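Phosphoribulokinase 1 (Rhodobacter sphaeroides, PDB 1A7J) catalyses the ATP-dependent phosphorylation of D-ribulose 5-phosphate to D-ribulose 1,5-bisphosphate, a step of the Calvin cycle. Local coordinates at residues S19-T24 against L270-I275; F206-V211 against N266-A271. One frame throughout, in Å; residues are numbered along the deposited sequence.

Interaction 1: residues S19-T24 against L270-I275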
loop_
_atom_site.group_PDB
_atom_site.type_symbol
_atom_site.label_atom_id
_atom_site.label_comp_id
_atom_site.label_asym_id
_atom_site.label_seq_id
_atom_site.Cartn_x
_atom_site.Cartn_y
_atom_site.Cartn_z
ATOM N N SER A 19 0.108 -7.685 4.217
ATOM C CA SER A 19 0.871 -7.761 2.953
ATOM C C SER A 19 0.673 -9.091 2.216
ATOM O O SER A 19 1.543 -9.512 1.444
ATOM C CB SER A 19 2.381 -7.568 3.212
ATOM O OG SER A 19 3.007 -6.729 2.246
ATOM N N THR A 20 -0.507 -9.692 2.379
ATOM C CA THR A 20 -0.928 -10.859 1.591
ATOM C C THR A 20 -0.683 -10.594 0.116
ATOM O O THR A 20 -0.563 -11.511 -0.690
ATOM C CB THR A 20 -2.438 -11.091 1.722
ATOM O OG1 THR A 20 -2.849 -10.812 3.067
ATOM C CG2 THR A 20 -2.794 -12.521 1.339
ATOM N N VAL A 21 -0.568 -9.310 -0.195
ATOM C CA VAL A 21 -0.846 -8.778 -1.496
ATOM C C VAL A 21 0.248 -9.068 -2.497
ATOM O O VAL A 21 -0.036 -9.376 -3.653
ATOM C CB VAL A 21 -1.056 -7.284 -1.384
ATOM C CG1 VAL A 21 -1.652 -6.763 -2.658
ATOM C CG2 VAL A 21 -1.971 -6.978 -0.214
ATOM N N LYS A 22 1.491 -9.075 -2.031
ATOM C CA LYS A 22 2.632 -9.252 -2.927
ATOM C C LYS A 22 2.589 -10.629 -3.604
ATOM O O LYS A 22 2.610 -10.727 -4.841
ATOM C CB LYS A 22 3.941 -9.086 -2.152
ATOM C CG LYS A 22 4.930 -8.118 -2.788
ATOM C CD LYS A 22 5.461 -8.636 -4.134
ATOM C CE LYS A 22 6.756 -7.920 -4.556
ATOM N NZ LYS A 22 7.318 -8.414 -5.856
ATOM N N HIS A 23 2.341 -11.660 -2.789
ATOM C CA HIS A 23 2.285 -13.057 -3.248
ATOM C C HIS A 23 1.318 -13.196 -4.416
ATOM O O HIS A 23 1.627 -13.845 -5.404
ATOM C CB HIS A 23 1.867 -13.983 -2.080
ATOM C CG HIS A 23 2.505 -15.349 -2.102
ATOM N ND1 HIS A 23 1.784 -16.509 -1.891
ATOM C CD2 HIS A 23 3.793 -15.737 -2.269
ATOM C CE1 HIS A 23 2.598 -17.549 -1.934
ATOM N NE2 HIS A 23 3.822 -17.110 -2.161
ATOM N N THR A 24 0.231 -12.444 -4.353
ATOM C CA THR A 24 -0.777 -12.434 -5.397
ATOM C C THR A 24 -0.247 -11.873 -6.714
ATOM O O THR A 24 -0.394 -12.499 -7.769
ATOM C CB THR A 24 -1.987 -11.614 -4.968
ATOM O OG1 THR A 24 -2.425 -12.041 -3.672
ATOM C CG2 THR A 24 -3.103 -11.811 -5.951
ATOM N N LEU A 270 -8.272 -14.712 -4.590
ATOM C CA LEU A 270 -8.910 -15.134 -5.850
ATOM C C LEU A 270 -9.582 -13.997 -6.645
ATOM O O LEU A 270 -9.647 -14.048 -7.884
ATOM C CB LEU A 270 -9.948 -16.227 -5.572
ATOM C CG LEU A 270 -10.623 -16.920 -6.756
ATOM C CD1 LEU A 270 -9.587 -17.553 -7.667
ATOM C CD2 LEU A 270 -11.546 -17.988 -6.240
ATOM N N ALA A 271 -10.165 -13.032 -5.933
ATOM C CA ALA A 271 -10.737 -11.839 -6.542
ATOM C C ALA A 271 -9.670 -10.917 -7.139
ATOM O O ALA A 271 -9.816 -10.412 -8.248
ATOM C CB ALA A 271 -11.539 -11.107 -5.534
ATOM N N MET A 272 -8.536 -10.798 -6.474
ATOM C CA MET A 272 -7.405 -10.147 -7.109
ATOM C C MET A 272 -6.909 -10.864 -8.371
ATOM O O MET A 272 -6.780 -10.247 -9.411
ATOM C CB MET A 272 -6.272 -9.946 -6.094
ATOM C CG MET A 272 -6.692 -9.029 -4.981
ATOM S SD MET A 272 -5.375 -8.559 -3.909
ATOM C CE MET A 272 -4.327 -7.911 -5.048
ATOM N N GLN A 273 -6.754 -12.177 -8.337
ATOM C CA GLN A 273 -6.384 -12.884 -9.552
ATOM C C GLN A 273 -7.394 -12.704 -10.650
ATOM O O GLN A 273 -7.048 -12.178 -11.697
ATOM C CB GLN A 273 -6.183 -14.360 -9.287
ATOM C CG GLN A 273 -4.818 -14.635 -8.738
ATOM C CD GLN A 273 -4.627 -16.079 -8.410
ATOM O OE1 GLN A 273 -4.909 -16.954 -9.233
ATOM N NE2 GLN A 273 -4.169 -16.353 -7.194
ATOM N N LEU A 274 -8.665 -12.993 -10.380
ATOM C CA LEU A 274 -9.665 -12.879 -11.422
ATOM C C LEU A 274 -9.736 -11.469 -11.940
ATOM O O LEU A 274 -10.129 -11.248 -13.076
ATOM C CB LEU A 274 -11.042 -13.245 -10.921
ATOM C CG LEU A 274 -11.300 -14.674 -10.502
ATOM C CD1 LEU A 274 -12.771 -14.786 -10.178
ATOM C CD2 LEU A 274 -10.910 -15.612 -11.611
ATOM N N ILE A 275 -9.541 -10.496 -11.070
ATOM C CA ILE A 275 -9.774 -9.126 -11.488
ATOM C C ILE A 275 -8.546 -8.559 -12.172
ATOM O O ILE A 275 -8.634 -8.162 -13.324
ATOM C CB ILE A 275 -10.225 -8.250 -10.293
ATOM C CG1 ILE A 275 -11.657 -8.616 -9.948
ATOM C CG2 ILE A 275 -10.120 -6.751 -10.608
ATOM C CD1 ILE A 275 -12.077 -8.050 -8.704
#
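Thr-24, in the first turn of helix 21-32, faces Met-272 and Gln-273 on helix 268-284, and the backbones come nearest at Thr-24 CA and Gln-273 CA, 7.0 Å apart. At that spacing the gap is bridged by side chains, and no hydrogen bond runs directly between 19-24 and 270-275. Thr-24 offers its methyl group: CG2 stands anti to the backbone N (OG1 at chi1 -51°), and this sends it across to Met-272 CB at 3.7 Å. The same methyl lies 4.3 Å from Gln-273 CG, so it rests against the aliphatic beginnings of two successive side chains.

Met-272 reaches in the opposite direction. Its chain runs extended through chi2 and then bends at chi3 (56°), which carries the terminal methyl CE to 3.8 Å from Val-21 CG1 while keeping it 4.2 Å from Thr-24 CG2. The methionine crosses both Val-21 and Thr-24 at about a right angle, its methyl lying against both side chains. Val-21 also touches Glu-131 on strand 127-132, and Met-272 also packs on Phe-25, the residue after Thr-24.

The threonine sorts its two branches by chemistry. While CG2 packs against apolar carbon, OG1 probably hydrogen-bonds to Asp-269 OD1, one turn before Gln-273 on the facing helix. The contact itself is therefore dispersive, with the hydroxyl of this buried residue bonded beside it; it joins the start of the helix that follows the predicted ATP-binding loop to the C-terminal helix by apolar packing.

Interaction 2: residues F206-V211 against N266-A271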
loop_
_atom_site.group_PDB
_atom_site.type_symbol
_atom_site.label_atom_id
_atom_site.label_comp_id
_atom_site.label_asym_id
_atom_site.label_seq_id
_atom_site.Cartn_x
_atom_site.Cartn_y
_atom_site.Cartn_z
ATOM N N PHE A 206 -9.730 -1.969 -2.809
ATOM C CA PHE A 206 -10.147 -3.120 -2.035
ATOM C C PHE A 206 -10.224 -2.696 -0.560
ATOM O O PHE A 206 -9.207 -2.356 0.013
ATOM C CB PHE A 206 -9.100 -4.212 -2.217
ATOM C CG PHE A 206 -9.035 -4.774 -3.626
ATOM C CD1 PHE A 206 -8.393 -4.078 -4.642
ATOM C CD2 PHE A 206 -9.582 -6.018 -3.922
ATOM C CE1 PHE A 206 -8.302 -4.620 -5.906
ATOM C CE2 PHE A 206 -9.488 -6.554 -5.175
ATOM C CZ PHE A 206 -8.854 -5.854 -6.166
ATOM N N GLN A 207 -11.406 -2.653 0.052
ATOM C CA GLN A 207 -11.503 -2.186 1.443
ATOM C C GLN A 207 -11.873 -3.294 2.411
ATOM O O GLN A 207 -12.910 -3.903 2.264
ATOM C CB GLN A 207 -12.524 -1.048 1.583
ATOM C CG GLN A 207 -12.394 -0.311 2.913
ATOM C CD GLN A 207 -13.523 0.652 3.182
ATOM O OE1 GLN A 207 -14.587 0.558 2.582
ATOM N NE2 GLN A 207 -13.305 1.573 4.099
ATOM N N ARG A 208 -11.011 -3.559 3.387
ATOM C CA ARG A 208 -11.158 -4.683 4.285
ATOM C C ARG A 208 -12.021 -4.275 5.458
ATOM O O ARG A 208 -11.643 -3.420 6.240
ATOM C CB ARG A 208 -9.778 -5.141 4.756
ATOM C CG ARG A 208 -9.807 -6.387 5.618
ATOM C CD ARG A 208 -8.765 -7.414 5.179
ATOM N NE ARG A 208 -9.360 -8.748 4.990
ATOM C CZ ARG A 208 -8.807 -9.729 4.273
ATOM N NH1 ARG A 208 -7.543 -9.649 3.884
ATOM N NH2 ARG A 208 -9.497 -10.820 3.996
ATOM N N VAL A 209 -13.191 -4.883 5.567
ATOM C CA VAL A 209 -14.194 -4.480 6.548
ATOM C C VAL A 209 -14.503 -5.644 7.485
ATOM O O VAL A 209 -15.067 -6.637 7.035
ATOM C CB VAL A 209 -15.502 -4.154 5.857
ATOM C CG1 VAL A 209 -16.315 -3.254 6.702
ATOM C CG2 VAL A 209 -15.247 -3.561 4.525
ATOM N N PRO A 210 -14.264 -5.514 8.809
ATOM C CA PRO A 210 -14.536 -6.682 9.635
ATOM C C PRO A 210 -16.011 -6.820 9.888
ATOM O O PRO A 210 -16.677 -5.863 10.259
ATOM C CB PRO A 210 -13.804 -6.380 10.927
ATOM C CG PRO A 210 -12.792 -5.466 10.562
ATOM C CD PRO A 210 -13.434 -4.569 9.555
ATOM N N VAL A 211 -16.478 -8.050 9.901
ATOM C CA VAL A 211 -17.853 -8.288 10.215
ATOM C C VAL A 211 -17.875 -8.893 11.617
ATOM O O VAL A 211 -18.766 -9.658 11.990
ATOM C CB VAL A 211 -18.464 -9.172 9.122
ATOM C CG1 VAL A 211 -18.273 -10.620 9.423
ATOM C CG2 VAL A 211 -19.881 -8.838 8.948
ATOM N N ASN A 266 -11.943 -14.224 3.007
ATOM C CA ASN A 266 -11.102 -15.372 2.733
ATOM C C ASN A 266 -10.929 -15.625 1.244
ATOM O O ASN A 266 -10.164 -16.509 0.862
ATOM C CB ASN A 266 -11.657 -16.617 3.422
ATOM C CG ASN A 266 -13.139 -16.796 3.191
ATOM O OD1 ASN A 266 -13.964 -16.049 3.732
ATOM N ND2 ASN A 266 -13.497 -17.796 2.396
ATOM N N LYS A 267 -11.463 -14.719 0.420
ATOM C CA LYS A 267 -11.423 -14.848 -1.040
ATOM C C LYS A 267 -10.826 -13.642 -1.753
ATOM O O LYS A 267 -10.984 -13.494 -2.958
ATOM C CB LYS A 267 -12.827 -15.102 -1.594
ATOM C CG LYS A 267 -13.014 -16.481 -2.225
ATOM C CD LYS A 267 -14.233 -17.156 -1.657
ATOM C CE LYS A 267 -14.367 -18.576 -2.203
ATOM N NZ LYS A 267 -13.403 -19.505 -1.589
ATOM N N LEU A 268 -10.097 -12.809 -1.022
ATOM C CA LEU A 268 -9.348 -11.725 -1.629
ATOM C C LEU A 268 -8.363 -12.206 -2.708
ATOM O O LEU A 268 -8.371 -11.707 -3.844
ATOM C CB LEU A 268 -8.591 -10.976 -0.533
ATOM C CG LEU A 268 -7.812 -9.718 -0.935
ATOM C CD1 LEU A 268 -8.712 -8.746 -1.668
ATOM C CD2 LEU A 268 -7.219 -9.068 0.310
ATOM N N ASP A 269 -7.473 -13.123 -2.329
ATOM C CA ASP A 269 -6.484 -13.658 -3.250
ATOM C C ASP A 269 -7.089 -14.098 -4.595
ATOM O O ASP A 269 -6.473 -13.891 -5.635
ATOM C CB ASP A 269 -5.725 -14.819 -2.600
ATOM C CG ASP A 269 -4.796 -15.529 -3.575
ATOM O OD1 ASP A 269 -3.685 -15.016 -3.819
ATOM O OD2 ASP A 269 -5.182 -16.596 -4.111
ATOM N N LEU A 270 -8.272 -14.712 -4.590
ATOM C CA LEU A 270 -8.910 -15.134 -5.850
ATOM C C LEU A 270 -9.582 -13.997 -6.645
ATOM O O LEU A 270 -9.647 -14.048 -7.884
ATOM C CB LEU A 270 -9.948 -16.227 -5.572
ATOM C CG LEU A 270 -10.623 -16.920 -6.756
ATOM C CD1 LEU A 270 -9.587 -17.553 -7.667
ATOM C CD2 LEU A 270 -11.546 -17.988 -6.240
ATOM N N ALA A 271 -10.165 -13.032 -5.933
ATOM C CA ALA A 271 -10.737 -11.839 -6.542
ATOM C C ALA A 271 -9.670 -10.917 -7.139
ATOM O O ALA A 271 -9.816 -10.412 -8.248
ATOM C CB ALA A 271 -11.539 -11.107 -5.534
#
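Leu-268, in the first turn of helix 268-284, divides its two methyl groups between Phe-206 and Arg-208, alternate residues on strand 204-210. The bond from CA to CB of the leucine points at the strand, and a chi1 of -175°, which turns CG away from the backbone N, carries CD1 and CD2 on to the two side chains. CD1 meets the Phe-206 ring at CD2, 3.6 Å away, in an oblique approach. CD2 meets Arg-208 NH1, also at 3.6 Å, a van der Waals contact in which the methyl comes obliquely to one end of the guanidinium.

Phe-206 points at the helix and is buried. Val-231 and Ile-233 of the adjoining strand 229-235 touch its side chain, so Leu-268 packs on an apolar patch contributed by neighbouring strands.

Arg-208 leaves its strand and bends at chi2 and chi3, and these bends bring the guanidinium round to the start of the helix. Its NE is hydrogen-bonded to Ser-229 OG, which gives the group a fixed point on strand 229-235. At the other end NH2 comes to 4.3 Å from Asn-266 N, at the guanidinium edge and near its plane, a proximity rather than a bond. The arginine side chain also passes about 5 Å from that of Thr-20, a predicted ATP-binding residue.

Here the C-terminal helix packs its opening turn on the central mixed beta-sheet, a helix layered on a sheet as in alpha/beta folds generally; in this enzyme that fold resembles the one of adenylate kinase.

How the interactions relate
Interactions 1 and 2 have centres about 10 Å apart and end on the same element, helix 268-284, sharing Leu-270 and Ala-271. Along the chain, 19-24 comes first, then 206-211, and the overlapping 266-271 and 270-275 follow near the C-terminus. In these two interactions the helix meets helix 21-32 and strand 204-210 of the mixed sheet, respectively. The two contacts touch where Met-272 CG packs 3.7 Å from Phe-206 CE2. Together they tie the C-terminal helix both to the sheet and to the helix following the predicted ATP-binding loop, joining sequence-distant parts of the kinase fold.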